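Local atomic coordinates of endoglucanase (Humicola insolens, PDB entry 1DYS), a protein that hydrolyses internal beta-1,4-glucosidic linkages in cellulose as a family 6 endoglucanase and so takes part in the breakdown of plant biomass. Residues Trp282-Phe294 against Ile306-Gly320. Numbering follows the deposited sequence.
Sequences WCNVNPAGFGQPF and IVWVKPGGESDGQCG
N284 and D316 slide past each other in opposite directions, amide and carboxylate planes only 15° apart, and their pairing shows how one asparagine can help tie down a loop at the active-site end of the distorted alpha/beta barrel of glycoside hydrolase family 6. Each side chain accepts from the other residue's backbone N-H: N284 N donates to the anti lone pair of D316 OD2 at 2.8 Å, and D316 N returns a nearly straight bond to N284 OD1. The opposite branch of the amide, ND2, reaches C319 O at 2.8 Å and S315 OG, both close to the amide plane, and makes a weak bond to G317 O. S315 OG also bonds P325 O and accepts from G317 N in an ST turn. An alanine in place of N284 would probably leave C319 O and D316 N without these mates and let the 315-319 loop shift. Next to this network the C283-C319 disulfide closes, C283 SG being swung anti to its own N (chi1 -174°) to meet its mate. C319 SG also lies obliquely against W282, 4.0 Å from CH2, while D316 O sits at that ring's edge; W282, K310 and E314 are probable substrate-binding residues. D316 OD1 forms a salt bridge with K310 NZ, and OD2 another with R269.

At the other end of the contact, just past strand 303-307, F290 and W308 cross at about a right angle as side chains, yet their rings are near parallel (23°) and slid so far apart that they barely overlap; F290 CD1 meets W308 CH2 at 3.4 Å. Helices 15-29 and 34-46 pack against both rings. W308 NE1 finally donates to Q292 O at 3.0 Å, approaching from above the carbonyl plane.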
ATOM      1  N   TRP A 282      -2.070   0.174 -18.424  1.00 19.27           N
ATOM      2  CA  TRP A 282      -1.841  -0.958 -17.525  1.00 19.52           C
ATOM      3  C   TRP A 282      -2.835  -1.183 -16.401  1.00 19.99           C
ATOM      4  O   TRP A 282      -2.739  -2.241 -15.747  1.00 18.26           O
ATOM      5  CB  TRP A 282      -0.466  -0.732 -16.819  1.00 24.77           C
ATOM      6  CG  TRP A 282      -0.474   0.590 -16.104  1.00 23.68           C
ATOM      7  CD1 TRP A 282      -0.187   1.823 -16.641  1.00 22.06           C
ATOM      8  CD2 TRP A 282      -0.829   0.835 -14.732  1.00 25.36           C
ATOM      9  NE1 TRP A 282      -0.369   2.804 -15.696  1.00 30.20           N
ATOM     10  CE2 TRP A 282      -0.748   2.217 -14.511  1.00 29.10           C
ATOM     11  CE3 TRP A 282      -1.171   0.000 -13.665  1.00 24.71           C
ATOM     12  CZ2 TRP A 282      -1.022   2.806 -13.273  1.00 25.73           C
ATOM     13  CZ3 TRP A 282      -1.463   0.583 -12.446  1.00 23.84           C
ATOM     14  CH2 TRP A 282      -1.385   1.973 -12.244  1.00 27.45           C
ATOM     15  N   CYS A 283      -3.630  -0.192 -16.046  1.00 16.77           N
ATOM     16  CA  CYS A 283      -4.471  -0.294 -14.859  1.00 16.10           C
ATOM     17  C   CYS A 283      -5.840  -0.861 -15.152  1.00 17.58           C
ATOM     18  O   CYS A 283      -6.607  -0.258 -15.898  1.00 20.39           O
ATOM     19  CB  CYS A 283      -4.635   1.093 -14.183  1.00 18.32           C
ATOM     20  SG  CYS A 283      -5.534   0.933 -12.617  1.00 15.79           S
ATOM     21  N   ASN A 284      -6.132  -2.018 -14.598  1.00 15.88           N
ATOM     22  CA  ASN A 284      -7.425  -2.671 -14.702  1.00 13.86           C
ATOM     23  C   ASN A 284      -7.976  -2.574 -16.130  1.00 16.24           C
ATOM     24  O   ASN A 284      -9.090  -2.131 -16.346  1.00 17.28           O
ATOM     25  CB  ASN A 284      -8.385  -2.106 -13.673  1.00 15.80           C
ATOM     26  CG  ASN A 284      -7.878  -2.253 -12.254  1.00 15.74           C
ATOM     27  OD1 ASN A 284      -7.254  -3.258 -11.874  1.00 15.56           O
ATOM     28  ND2 ASN A 284      -8.115  -1.221 -11.459  1.00 17.85           N
ATOM     29  N   VAL A 285      -7.156  -3.073 -17.044  1.00 17.47           N
ATOM     30  CA  VAL A 285      -7.527  -2.998 -18.467  1.00 16.74           C
ATOM     31  C   VAL A 285      -8.743  -3.847 -18.736  1.00 17.06           C
ATOM     32  O   VAL A 285      -8.927  -4.976 -18.304  1.00 17.11           O
ATOM     33  CB  VAL A 285      -6.310  -3.335 -19.348  1.00 17.52           C
ATOM     34  CG1 VAL A 285      -6.645  -3.623 -20.803  1.00 20.33           C
ATOM     35  CG2 VAL A 285      -5.328  -2.199 -19.181  1.00 16.10           C
ATOM     36  N   ASN A 286      -9.654  -3.259 -19.525  1.00 16.18           N
ATOM     37  CA  ASN A 286     -10.901  -3.975 -19.830  1.00 17.11           C
ATOM     38  C   ASN A 286     -11.388  -3.542 -21.216  1.00 18.44           C
ATOM     39  O   ASN A 286     -11.189  -2.409 -21.630  1.00 22.45           O
ATOM     40  CB  ASN A 286     -11.937  -3.731 -18.753  1.00 17.36           C
ATOM     41  CG  ASN A 286     -12.267  -2.247 -18.640  1.00 32.33           C
ATOM     42  OD1 ASN A 286     -13.224  -1.748 -19.249  1.00 24.90           O
ATOM     43  ND2 ASN A 286     -11.442  -1.517 -17.889  1.00 23.19           N
ATOM     44  N   PRO A 287     -12.011  -4.482 -21.904  1.00 19.71           N
ATOM     45  CA  PRO A 287     -12.282  -5.836 -21.493  1.00 18.73           C
ATOM     46  C   PRO A 287     -11.099  -6.789 -21.486  1.00 16.37           C
ATOM     47  O   PRO A 287     -10.193  -6.661 -22.311  1.00 18.92           O
ATOM     48  CB  PRO A 287     -13.271  -6.451 -22.526  1.00 20.00           C
ATOM     49  CG  PRO A 287     -13.259  -5.455 -23.651  1.00 26.90           C
ATOM     50  CD  PRO A 287     -12.514  -4.203 -23.265  1.00 21.06           C
ATOM     51  N   ALA A 288     -11.115  -7.692 -20.516  1.00 16.47           N
ATOM     52  CA  ALA A 288     -10.049  -8.712 -20.463  1.00 17.03           C
ATOM     53  C   ALA A 288     -10.615 -10.043 -19.970  1.00 11.14           C
ATOM     54  O   ALA A 288     -11.684 -10.104 -19.363  1.00 14.93           O
ATOM     55  CB  ALA A 288      -8.920  -8.255 -19.539  1.00 15.95           C
ATOM     56  N   GLY A 289      -9.875 -11.125 -20.276  1.00 14.35           N
ATOM     57  CA  GLY A 289     -10.330 -12.416 -19.791  1.00 15.43           C
ATOM     58  C   GLY A 289      -9.168 -13.154 -19.121  1.00 15.53           C
ATOM     59  O   GLY A 289      -8.001 -12.806 -19.377  1.00 14.49           O
ATOM     60  N   PHE A 290      -9.548 -14.135 -18.305  1.00 13.29           N
ATOM     61  CA  PHE A 290      -8.515 -15.059 -17.818  1.00 13.91           C
ATOM     62  C   PHE A 290      -7.861 -15.701 -19.056  1.00 14.01           C
ATOM     63  O   PHE A 290      -8.559 -16.101 -20.034  1.00 18.13           O
ATOM     64  CB  PHE A 290      -9.044 -16.208 -17.007  1.00 13.41           C
ATOM     65  CG  PHE A 290      -9.602 -15.887 -15.652  1.00 14.54           C
ATOM     66  CD1 PHE A 290      -8.811 -15.141 -14.772  1.00 15.61           C
ATOM     67  CD2 PHE A 290     -10.807 -16.370 -15.190  1.00 15.38           C
ATOM     68  CE1 PHE A 290      -9.251 -14.865 -13.502  1.00 16.64           C
ATOM     69  CE2 PHE A 290     -11.258 -16.098 -13.917  1.00 16.02           C
ATOM     70  CZ  PHE A 290     -10.478 -15.324 -13.067  1.00 13.96           C
ATOM     71  N   GLY A 291      -6.537 -15.767 -19.065  1.00 16.12           N
ATOM     72  CA  GLY A 291      -5.854 -16.357 -20.218  1.00 15.83           C
ATOM     73  C   GLY A 291      -5.675 -17.865 -19.980  1.00 15.05           C
ATOM     74  O   GLY A 291      -6.194 -18.480 -19.073  1.00 16.86           O
ATOM     75  N   GLN A 292      -4.912 -18.451 -20.903  1.00 16.03           N
ATOM     76  CA  GLN A 292      -4.581 -19.866 -20.861  1.00 18.15           C
ATOM     77  C   GLN A 292      -3.960 -20.241 -19.524  1.00 16.47           C
ATOM     78  O   GLN A 292      -2.992 -19.621 -19.077  1.00 20.75           O
ATOM     79  CB  GLN A 292      -3.535 -20.113 -21.978  1.00 25.11           C
ATOM     80  CG  GLN A 292      -2.603 -21.280 -21.761  1.00 36.07           C
ATOM     81  CD  GLN A 292      -3.211 -22.595 -22.220  1.00 39.06           C
ATOM     82  OE1 GLN A 292      -3.500 -22.694 -23.415  1.00 42.29           O
ATOM     83  NE2 GLN A 292      -3.369 -23.567 -21.328  1.00 33.92           N
ATOM     84  N   PRO A 293      -4.492 -21.254 -18.896  1.00 19.51           N
ATOM     85  CA  PRO A 293      -3.929 -21.759 -17.640  1.00 16.62           C
ATOM     86  C   PRO A 293      -2.555 -22.350 -17.881  1.00 17.64           C
ATOM     87  O   PRO A 293      -2.151 -22.671 -18.992  1.00 19.12           O
ATOM     88  CB  PRO A 293      -4.915 -22.807 -17.101  1.00 21.39           C
ATOM     89  CG  PRO A 293      -6.191 -22.384 -17.839  1.00 21.89           C
ATOM     90  CD  PRO A 293      -5.717 -21.963 -19.235  1.00 20.59           C
ATOM     91  N   PHE A 294      -1.816 -22.550 -16.772  1.00 15.74           N
ATOM     92  CA  PHE A 294      -0.487 -23.091 -16.872  1.00 18.02           C
ATOM     93  C   PHE A 294      -0.386 -24.308 -17.809  1.00 19.91           C
ATOM     94  O   PHE A 294      -1.172 -25.233 -17.727  1.00 19.02           O
ATOM     95  CB  PHE A 294       0.025 -23.467 -15.470  1.00 18.48           C
ATOM     96  CG  PHE A 294       1.141 -24.483 -15.512  1.00 18.57           C
ATOM     97  CD1 PHE A 294       2.417 -24.079 -15.822  1.00 17.71           C
ATOM     98  CD2 PHE A 294       0.917 -25.828 -15.268  1.00 20.19           C
ATOM     99  CE1 PHE A 294       3.451 -24.998 -15.904  1.00 22.25           C
ATOM    100  CE2 PHE A 294       1.940 -26.752 -15.332  1.00 17.34           C
ATOM    101  CZ  PHE A 294       3.224 -26.349 -15.659  1.00 17.52           C
ATOM    102  N   ILE A 306       3.753 -21.366 -19.866  1.00 18.04           N
ATOM    103  CA  ILE A 306       2.775 -20.285 -19.704  1.00 15.41           C
ATOM    104  C   ILE A 306       2.332 -20.444 -18.256  1.00 13.99           C
ATOM    105  O   ILE A 306       2.122 -21.572 -17.807  1.00 17.21           O
ATOM    106  CB  ILE A 306       1.559 -20.353 -20.666  1.00 17.17           C
ATOM    107  CG1 ILE A 306       2.084 -19.973 -22.050  1.00 18.89           C
ATOM    108  CG2 ILE A 306       0.436 -19.438 -20.165  1.00 15.71           C
ATOM    109  CD1 ILE A 306       1.263 -20.347 -23.257  1.00 24.44           C
ATOM    110  N   VAL A 307       2.383 -19.380 -17.452  1.00 14.07           N
ATOM    111  CA  VAL A 307       1.974 -19.402 -16.061  1.00 16.02           C
ATOM    112  C   VAL A 307       0.981 -18.275 -15.774  1.00 14.25           C
ATOM    113  O   VAL A 307       0.651 -17.452 -16.662  1.00 12.07           O
ATOM    114  CB  VAL A 307       3.209 -19.233 -15.110  1.00 10.04           C
ATOM    115  CG1 VAL A 307       4.144 -20.433 -15.250  1.00 18.88           C
ATOM    116  CG2 VAL A 307       3.903 -17.916 -15.464  1.00 15.95           C
ATOM    117  N   TRP A 308       0.366 -18.257 -14.597  1.00 14.38           N
ATOM    118  CA  TRP A 308      -0.373 -17.099 -14.085  1.00 13.45           C
ATOM    119  C   TRP A 308       0.445 -16.536 -12.899  1.00 12.10           C
ATOM    120  O   TRP A 308       0.773 -17.258 -11.938  1.00 15.65           O
ATOM    121  CB  TRP A 308      -1.784 -17.361 -13.603  1.00 13.60           C
ATOM    122  CG  TRP A 308      -2.813 -17.707 -14.619  1.00 13.39           C
ATOM    123  CD1 TRP A 308      -2.616 -17.999 -15.924  1.00 15.59           C
ATOM    124  CD2 TRP A 308      -4.222 -17.754 -14.377  1.00 10.36           C
ATOM    125  NE1 TRP A 308      -3.841 -18.231 -16.547  1.00 15.23           N
ATOM    126  CE2 TRP A 308      -4.822 -18.098 -15.613  1.00 12.08           C
ATOM    127  CE3 TRP A 308      -5.027 -17.547 -13.244  1.00 12.71           C
ATOM    128  CZ2 TRP A 308      -6.213 -18.261 -15.690  1.00 14.21           C
ATOM    129  CZ3 TRP A 308      -6.390 -17.707 -13.338  1.00 14.85           C
ATOM    130  CH2 TRP A 308      -6.968 -18.037 -14.574  1.00 16.00           C
ATOM    131  N   VAL A 309       0.783 -15.241 -13.026  1.00 13.08           N
ATOM    132  CA  VAL A 309       1.582 -14.628 -11.948  1.00 11.26           C
ATOM    133  C   VAL A 309       0.715 -13.590 -11.245  1.00 10.78           C
ATOM    134  O   VAL A 309       0.462 -13.733 -10.072  1.00 13.32           O
ATOM    135  CB  VAL A 309       2.845 -14.020 -12.573  1.00  8.84           C
ATOM    136  CG1 VAL A 309       3.753 -13.519 -11.450  1.00 10.12           C
ATOM    137  CG2 VAL A 309       3.600 -15.008 -13.456  1.00 15.13           C
ATOM    138  N   LYS A 310       0.250 -12.530 -11.962  1.00 12.84           N
ATOM    139  CA  LYS A 310      -0.663 -11.607 -11.284  1.00 14.13           C
ATOM    140  C   LYS A 310      -1.957 -12.327 -10.969  1.00 13.15           C
ATOM    141  O   LYS A 310      -2.518 -13.017 -11.838  1.00 13.30           O
ATOM    142  CB  LYS A 310      -1.000 -10.503 -12.296  1.00 13.66           C
ATOM    143  CG  LYS A 310      -2.173  -9.604 -11.995  1.00 12.89           C
ATOM    144  CD  LYS A 310      -1.893  -8.629 -10.855  1.00 15.43           C
ATOM    145  CE  LYS A 310      -3.240  -8.006 -10.476  1.00 13.14           C
ATOM    146  NZ  LYS A 310      -2.994  -6.862  -9.513  1.00 18.31           N
ATOM    147  N   PRO A 311      -2.498 -12.151  -9.806  1.00 12.10           N
ATOM    148  CA  PRO A 311      -3.799 -12.752  -9.432  1.00 12.11           C
ATOM    149  C   PRO A 311      -4.946 -11.936 -10.009  1.00 14.07           C
ATOM    150  O   PRO A 311      -5.262 -10.892  -9.420  1.00 13.76           O
ATOM    151  CB  PRO A 311      -3.865 -12.782  -7.903  1.00 14.97           C
ATOM    152  CG  PRO A 311      -2.394 -12.549  -7.550  1.00 16.80           C
ATOM    153  CD  PRO A 311      -1.907 -11.561  -8.608  1.00 13.71           C
ATOM    154  N   GLY A 312      -5.541 -12.311 -11.133  1.00 12.88           N
ATOM    155  CA  GLY A 312      -6.578 -11.529 -11.766  1.00 15.35           C
ATOM    156  C   GLY A 312      -7.805 -11.479 -10.850  1.00 15.66           C
ATOM    157  O   GLY A 312      -8.309 -12.526 -10.440  1.00 14.37           O
ATOM    158  N   GLY A 313      -8.193 -10.234 -10.588  1.00 12.66           N
ATOM    159  CA  GLY A 313      -9.282  -9.942  -9.659  1.00 12.24           C
ATOM    160  C   GLY A 313      -8.717  -9.031  -8.555  1.00 14.01           C
ATOM    161  O   GLY A 313      -9.459  -8.235  -7.977  1.00 15.98           O
ATOM    162  N   GLU A 314      -7.406  -9.083  -8.329  1.00 15.55           N
ATOM    163  CA  GLU A 314      -6.785  -8.109  -7.405  1.00 16.28           C
ATOM    164  C   GLU A 314      -6.548  -6.812  -8.173  1.00 17.65           C
ATOM    165  O   GLU A 314      -5.934  -6.864  -9.221  1.00 14.94           O
ATOM    166  CB  GLU A 314      -5.403  -8.664  -6.967  1.00 15.42           C
ATOM    167  CG  GLU A 314      -5.565  -9.755  -5.931  1.00 14.51           C
ATOM    168  CD  GLU A 314      -4.328 -10.319  -5.281  1.00 21.84           C
ATOM    169  OE1 GLU A 314      -3.224  -9.802  -5.549  1.00 22.23           O
ATOM    170  OE2 GLU A 314      -4.427 -11.302  -4.507  1.00 22.72           O
ATOM    171  N   SER A 315      -7.054  -5.677  -7.717  1.00 14.50           N
ATOM    172  CA  SER A 315      -6.920  -4.444  -8.463  1.00 14.77           C
ATOM    173  C   SER A 315      -5.475  -4.022  -8.674  1.00 15.80           C
ATOM    174  O   SER A 315      -4.599  -4.230  -7.838  1.00 17.95           O
ATOM    175  CB  SER A 315      -7.693  -3.352  -7.735  1.00 13.06           C
ATOM    176  OG  SER A 315      -7.667  -2.105  -8.393  1.00 17.54           O
ATOM    177  N   ASP A 316      -5.279  -3.362  -9.805  1.00 12.32           N
ATOM    178  CA  ASP A 316      -4.012  -2.740 -10.113  1.00 16.00           C
ATOM    179  C   ASP A 316      -3.879  -1.357  -9.427  1.00 14.01           C
ATOM    180  O   ASP A 316      -2.774  -0.829  -9.382  1.00 15.96           O
ATOM    181  CB  ASP A 316      -3.852  -2.539 -11.616  1.00 13.64           C
ATOM    182  CG  ASP A 316      -3.786  -3.876 -12.351  1.00 16.05           C
ATOM    183  OD1 ASP A 316      -3.110  -4.774 -11.823  1.00 17.74           O
ATOM    184  OD2 ASP A 316      -4.442  -3.916 -13.417  1.00 21.87           O
ATOM    185  N   GLY A 317      -5.036  -0.789  -9.065  1.00 15.50           N
ATOM    186  CA  GLY A 317      -5.065   0.570  -8.478  1.00 12.47           C
ATOM    187  C   GLY A 317      -6.469   1.133  -8.689  1.00 14.64           C
ATOM    188  O   GLY A 317      -7.280   0.508  -9.384  1.00 16.59           O
ATOM    189  N   GLN A 318      -6.761   2.330  -8.191  1.00 14.21           N
ATOM    190  CA  GLN A 318      -8.078   2.936  -8.318  1.00 14.75           C
ATOM    191  C   GLN A 318      -8.157   3.683  -9.647  1.00 22.28           C
ATOM    192  O   GLN A 318      -8.091   4.905  -9.711  1.00 22.93           O
ATOM    193  CB  GLN A 318      -8.344   3.884  -7.152  1.00 16.11           C
ATOM    194  CG  GLN A 318      -8.118   3.288  -5.796  1.00 24.55           C
ATOM    195  CD  GLN A 318      -8.360   4.277  -4.655  1.00 31.53           C
ATOM    196  OE1 GLN A 318      -7.352   4.679  -4.096  1.00 27.30           O
ATOM    197  NE2 GLN A 318      -9.654   4.516  -4.510  1.00 29.42           N
ATOM    198  N   CYS A 319      -8.250   2.884 -10.718  1.00 19.08           N
ATOM    199  CA  CYS A 319      -8.154   3.411 -12.057  1.00 16.55           C
ATOM    200  C   CYS A 319      -8.670   2.349 -13.026  1.00 22.67           C
ATOM    201  O   CYS A 319      -8.989   1.233 -12.608  1.00 16.92           O
ATOM    202  CB  CYS A 319      -6.693   3.750 -12.355  1.00 21.55           C
ATOM    203  SG  CYS A 319      -5.324   2.754 -11.774  1.00 17.95           S
ATOM    204  N   GLY A 320      -8.790   2.779 -14.275  1.00 22.31           N
ATOM    205  CA  GLY A 320      -9.099   1.901 -15.366  1.00 22.24           C
ATOM    206  C   GLY A 320     -10.487   1.409 -15.617  1.00 27.16           C
ATOM    207  O   GLY A 320     -10.944   1.337 -16.775  1.00 29.10           O
TER